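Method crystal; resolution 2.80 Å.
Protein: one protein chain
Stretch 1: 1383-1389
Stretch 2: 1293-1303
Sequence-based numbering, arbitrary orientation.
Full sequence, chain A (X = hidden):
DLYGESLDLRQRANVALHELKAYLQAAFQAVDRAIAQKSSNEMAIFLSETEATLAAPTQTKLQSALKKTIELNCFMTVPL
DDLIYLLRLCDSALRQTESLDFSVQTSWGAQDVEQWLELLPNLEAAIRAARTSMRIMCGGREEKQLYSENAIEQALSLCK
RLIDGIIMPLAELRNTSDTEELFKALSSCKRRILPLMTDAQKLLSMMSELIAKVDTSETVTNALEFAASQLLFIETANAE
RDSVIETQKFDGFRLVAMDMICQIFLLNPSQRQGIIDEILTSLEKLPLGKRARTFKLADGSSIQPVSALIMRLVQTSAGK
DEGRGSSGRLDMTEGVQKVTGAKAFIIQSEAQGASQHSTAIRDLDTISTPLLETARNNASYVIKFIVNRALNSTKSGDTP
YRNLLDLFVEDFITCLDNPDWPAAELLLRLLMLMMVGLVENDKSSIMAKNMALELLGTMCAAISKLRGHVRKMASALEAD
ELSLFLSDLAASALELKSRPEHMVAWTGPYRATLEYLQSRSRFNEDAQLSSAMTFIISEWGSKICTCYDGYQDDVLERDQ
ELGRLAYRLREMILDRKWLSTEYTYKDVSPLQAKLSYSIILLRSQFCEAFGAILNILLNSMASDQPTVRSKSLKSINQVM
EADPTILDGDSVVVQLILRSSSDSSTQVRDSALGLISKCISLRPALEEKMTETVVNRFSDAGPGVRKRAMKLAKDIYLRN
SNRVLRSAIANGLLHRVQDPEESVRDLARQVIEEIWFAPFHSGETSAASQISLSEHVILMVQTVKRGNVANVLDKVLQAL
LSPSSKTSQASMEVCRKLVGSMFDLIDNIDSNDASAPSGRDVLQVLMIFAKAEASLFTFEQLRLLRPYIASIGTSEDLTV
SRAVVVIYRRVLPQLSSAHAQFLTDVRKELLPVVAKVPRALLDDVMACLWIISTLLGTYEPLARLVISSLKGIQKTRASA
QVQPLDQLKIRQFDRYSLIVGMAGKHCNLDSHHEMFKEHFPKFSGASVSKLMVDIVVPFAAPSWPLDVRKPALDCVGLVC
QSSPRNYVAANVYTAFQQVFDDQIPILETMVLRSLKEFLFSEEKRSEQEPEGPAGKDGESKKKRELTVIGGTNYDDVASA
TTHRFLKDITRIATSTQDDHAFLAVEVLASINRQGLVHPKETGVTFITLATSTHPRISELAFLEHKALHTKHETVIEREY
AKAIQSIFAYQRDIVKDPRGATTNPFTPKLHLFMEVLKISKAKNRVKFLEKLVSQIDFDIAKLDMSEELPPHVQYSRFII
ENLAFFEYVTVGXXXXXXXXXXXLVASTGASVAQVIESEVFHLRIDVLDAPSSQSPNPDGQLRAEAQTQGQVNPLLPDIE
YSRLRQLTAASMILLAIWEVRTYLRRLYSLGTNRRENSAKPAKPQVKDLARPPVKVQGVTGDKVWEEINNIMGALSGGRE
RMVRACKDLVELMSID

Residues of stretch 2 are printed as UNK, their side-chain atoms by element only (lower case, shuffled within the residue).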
# COMPACT_ATOMS: atom_id res chain seq x y z
N TYR A 1383 8.65 -35.33 -8.03
CA TYR A 1383 8.57 -33.88 -7.89
C TYR A 1383 7.12 -33.40 -7.95
O TYR A 1383 6.74 -32.46 -7.25
CB TYR A 1383 9.40 -33.19 -8.97
CG TYR A 1383 9.18 -31.70 -9.03
CD1 TYR A 1383 9.72 -30.86 -8.06
CD2 TYR A 1383 8.44 -31.12 -10.05
CE1 TYR A 1383 9.53 -29.49 -8.11
CE2 TYR A 1383 8.25 -29.75 -10.11
CZ TYR A 1383 8.79 -28.94 -9.13
OH TYR A 1383 8.59 -27.58 -9.19
N LEU A 1384 6.30 -34.03 -8.80
CA LEU A 1384 4.89 -33.66 -8.88
C LEU A 1384 4.12 -34.16 -7.67
O LEU A 1384 3.28 -33.44 -7.11
CB LEU A 1384 4.27 -34.20 -10.17
CG LEU A 1384 4.80 -33.66 -11.50
CD1 LEU A 1384 3.98 -34.22 -12.65
CD2 LEU A 1384 4.81 -32.14 -11.54
N ARG A 1385 4.38 -35.41 -7.25
CA ARG A 1385 3.68 -35.97 -6.10
C ARG A 1385 3.89 -35.11 -4.86
O ARG A 1385 2.96 -34.91 -4.06
CB ARG A 1385 4.14 -37.40 -5.85
CG ARG A 1385 3.92 -38.34 -7.03
CD ARG A 1385 2.47 -38.77 -7.16
NE ARG A 1385 2.13 -39.84 -6.21
CZ ARG A 1385 0.97 -40.47 -6.19
NH1 ARG A 1385 0.75 -41.43 -5.30
NH2 ARG A 1385 0.02 -40.16 -7.06
N ARG A 1386 5.10 -34.59 -4.67
CA ARG A 1386 5.37 -33.73 -3.52
C ARG A 1386 4.96 -32.28 -3.79
O ARG A 1386 4.64 -31.55 -2.85
CB ARG A 1386 6.85 -33.80 -3.14
CG ARG A 1386 7.20 -32.94 -1.93
CD ARG A 1386 7.99 -33.72 -0.89
NE ARG A 1386 8.10 -32.98 0.37
CZ ARG A 1386 8.67 -33.46 1.47
NH1 ARG A 1386 9.20 -34.68 1.49
NH2 ARG A 1386 8.72 -32.71 2.57
N LEU A 1387 4.97 -31.86 -5.06
CA LEU A 1387 4.62 -30.48 -5.39
C LEU A 1387 3.14 -30.19 -5.22
O LEU A 1387 2.75 -29.02 -5.16
CB LEU A 1387 5.05 -30.16 -6.82
CG LEU A 1387 4.65 -28.79 -7.38
CD1 LEU A 1387 5.25 -27.68 -6.53
CD2 LEU A 1387 5.09 -28.65 -8.82
N TYR A 1388 2.30 -31.23 -5.14
CA TYR A 1388 0.86 -31.04 -4.99
C TYR A 1388 0.35 -31.79 -3.77
O TYR A 1388 0.19 -31.21 -2.70
CB TYR A 1388 0.13 -31.48 -6.26
CG TYR A 1388 0.35 -30.56 -7.44
CD1 TYR A 1388 1.46 -30.69 -8.26
CD2 TYR A 1388 -0.57 -29.56 -7.74
CE1 TYR A 1388 1.66 -29.85 -9.34
CE2 TYR A 1388 -0.37 -28.71 -8.81
CZ TYR A 1388 0.74 -28.86 -9.61
OH TYR A 1388 0.94 -28.02 -10.68
N SER A 1389 0.08 -33.09 -3.93
CA SER A 1389 -0.42 -33.90 -2.83
C SER A 1389 -0.09 -35.36 -3.11
O SER A 1389 -0.02 -35.79 -4.27
CB SER A 1389 -1.92 -33.72 -2.63
OG SER A 1389 -2.22 -32.40 -2.20
N UNK A 1293 -6.20 -34.11 -14.01
CA UNK A 1293 -5.23 -34.09 -15.10
C UNK A 1293 -3.87 -34.57 -14.63
O UNK A 1293 -3.28 -35.48 -15.23
o UNK A 1293 -7.10 -30.33 -17.69
o UNK A 1293 -5.08 -30.22 -16.82
c UNK A 1293 -5.12 -32.67 -15.67
c UNK A 1293 -6.28 -32.26 -16.57
c UNK A 1293 -6.14 -30.83 -17.06
N UNK A 1294 -3.35 -33.98 -13.56
CA UNK A 1294 -2.03 -34.37 -13.06
C UNK A 1294 -2.06 -35.78 -12.48
O UNK A 1294 -1.06 -36.50 -12.56
c UNK A 1294 -2.54 -33.17 -10.90
c UNK A 1294 0.50 -32.74 -10.59
c UNK A 1294 -1.53 -33.35 -12.02
c UNK A 1294 -0.18 -33.79 -11.45
N UNK A 1295 -3.18 -36.19 -11.89
CA UNK A 1295 -3.27 -37.55 -11.36
C UNK A 1295 -3.22 -38.58 -12.48
O UNK A 1295 -2.51 -39.58 -12.38
c UNK A 1295 -5.67 -40.02 -10.10
c UNK A 1295 -4.20 -40.80 -8.67
n UNK A 1295 -3.81 -39.59 -9.03
n UNK A 1295 -5.33 -41.08 -9.31
c UNK A 1295 -4.71 -39.07 -9.93
c UNK A 1295 -4.55 -37.71 -10.54
N UNK A 1296 -3.97 -38.35 -13.56
CA UNK A 1296 -3.90 -39.23 -14.71
C UNK A 1296 -2.53 -39.16 -15.37
O UNK A 1296 -2.07 -40.15 -15.95
c UNK A 1296 -5.00 -38.88 -15.72
o UNK A 1296 -6.28 -38.99 -15.12
N UNK A 1297 -1.87 -38.00 -15.30
CA UNK A 1297 -0.54 -37.86 -15.87
C UNK A 1297 0.47 -38.72 -15.12
O UNK A 1297 1.16 -39.55 -15.72
c UNK A 1297 1.66 -36.60 -17.61
c UNK A 1297 1.60 -34.58 -16.12
c UNK A 1297 -0.11 -36.38 -15.83
c UNK A 1297 1.34 -36.08 -16.22
N UNK A 1298 0.56 -38.55 -13.80
CA UNK A 1298 1.48 -39.36 -13.01
C UNK A 1298 1.08 -40.83 -13.07
O UNK A 1298 1.92 -41.72 -12.92
c UNK A 1298 1.56 -38.86 -11.56
c UNK A 1298 0.22 -39.05 -10.84
c UNK A 1298 1.98 -37.39 -11.52
N UNK A 1299 -0.21 -41.10 -13.28
CA UNK A 1299 -0.64 -42.48 -13.49
C UNK A 1299 -0.05 -43.04 -14.78
O UNK A 1299 0.41 -44.19 -14.81
c UNK A 1299 -2.17 -42.55 -13.52
N UNK A 1300 -0.05 -42.24 -15.85
CA UNK A 1300 0.53 -42.70 -17.11
C UNK A 1300 2.04 -42.83 -17.01
O UNK A 1300 2.63 -43.73 -17.62
c UNK A 1300 0.15 -41.73 -18.23
N UNK A 1301 2.69 -41.95 -16.24
CA UNK A 1301 4.14 -42.04 -16.08
C UNK A 1301 4.52 -43.27 -15.27
O UNK A 1301 5.46 -43.99 -15.62
c UNK A 1301 4.50 -39.51 -16.27
s UNK A 1301 5.39 -38.08 -15.62
c UNK A 1301 4.67 -40.77 -15.42
c UNK A 1301 4.49 -37.76 -14.11
N UNK A 1302 3.81 -43.53 -14.17
CA UNK A 1302 4.04 -44.75 -13.41
C UNK A 1302 3.77 -45.99 -14.26
O UNK A 1302 4.51 -46.98 -14.19
c UNK A 1302 3.17 -44.77 -12.15
c UNK A 1302 3.52 -43.69 -11.14
c UNK A 1302 2.51 -43.62 -10.00
o UNK A 1302 2.69 -42.78 -9.10
o UNK A 1302 1.54 -44.40 -10.02
N UNK A 1303 2.71 -45.95 -15.07
CA UNK A 1303 2.39 -47.09 -15.93
C UNK A 1303 3.51 -47.35 -16.93
O UNK A 1303 3.96 -48.49 -17.09
c UNK A 1303 1.06 -46.83 -16.65
n UNK A 1303 -2.05 -45.52 -16.59
n UNK A 1303 -1.97 -44.41 -18.59
c UNK A 1303 -1.75 -45.51 -17.88
c UNK A 1303 -0.93 -47.85 -17.81
n UNK A 1303 -1.23 -46.58 -18.48
c UNK A 1303 0.55 -48.00 -17.47

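Position 1293 carries three carbons in a row, the third bearing two oxygens: a carboxylate on a two-carbon spacer, hence glutamate. E1293 lies out of reach of stretch 1, but its O accepts a hydrogen bond from N of 1297 at 2.9 Å, one of the i to i+4 bonds that mark this stretch as helical.

Position 1294 has four carbons, forked at the first, with one arm two carbons long. This is isoleucine. The end of the long arm, CD1 of I1294, lies 4.1 Å from L1384 CB and 3.2 Å from Y1388 CD1, over one face of the tyrosine ring.

At 1295 one carbon leads to a five-membered ring of three carbons and two nitrogens, an imidazole, so the residue is histidine. H1295 ND1 is 4.3 Å from R1385 NH2, edge to edge and too far for a hydrogen bond.

Position 1296 has one carbon and one oxygen, which fits serine; S1296 makes no contact with stretch 1. Position 1297 holds four carbons forked at the second: leucine. Its CA-to-CB bond points sideways, yet L1297 CD2 comes within 4.2 Å of L1384 CD1.

Position 1298 shows one carbon carrying two more, the beta-branched pattern of valine. V1298 CG1 is 3.9 Å from L1384 CD1, and V1298 CG2 is 3.9 Å from R1385 NH2. V1298 CA and L1384 CA, 7.8 Å apart, set the register.

Positions 1299 and 1300 each have a single side-chain carbon and are alanines. A1299 points away from stretch 1, and A1300 is out of reach.

Position 1301 is an unbranched chain of two carbons, a sulfur and a carbon, unmistakably methionine. M1301 CE ends 3.9 Å from L1384 CD1.

At 1302, three carbons end in two oxygens: glutamate again. E1302 OE2 lies over one face of the R1385 guanidinium, 4.1 Å from R1385 CZ. Being well out of the guanidinium plane, it has no N-H pointing at it, so the opposite charges are merely near each other.

Position 1303 has three carbons, a nitrogen, then a carbon with two more nitrogens: arginine. R1303 does not reach stretch 1.

The contact is chiefly a knob in a hole: L1384 sits among I1294, L1297, V1298 and M1301. The helix axes run nearly antiparallel, at 151°, and approach to 10.9 Å. Beside this apolar center, R1385 points its CA-to-CB bond sideways, but its end comes nearer and lies close to H1295, V1298 and E1302. No hydrogen bond crosses the 328 Å² interface, leaving apolar packing as its main feature.

Stretch 2 (1293-1303) EIHSLVAAMER
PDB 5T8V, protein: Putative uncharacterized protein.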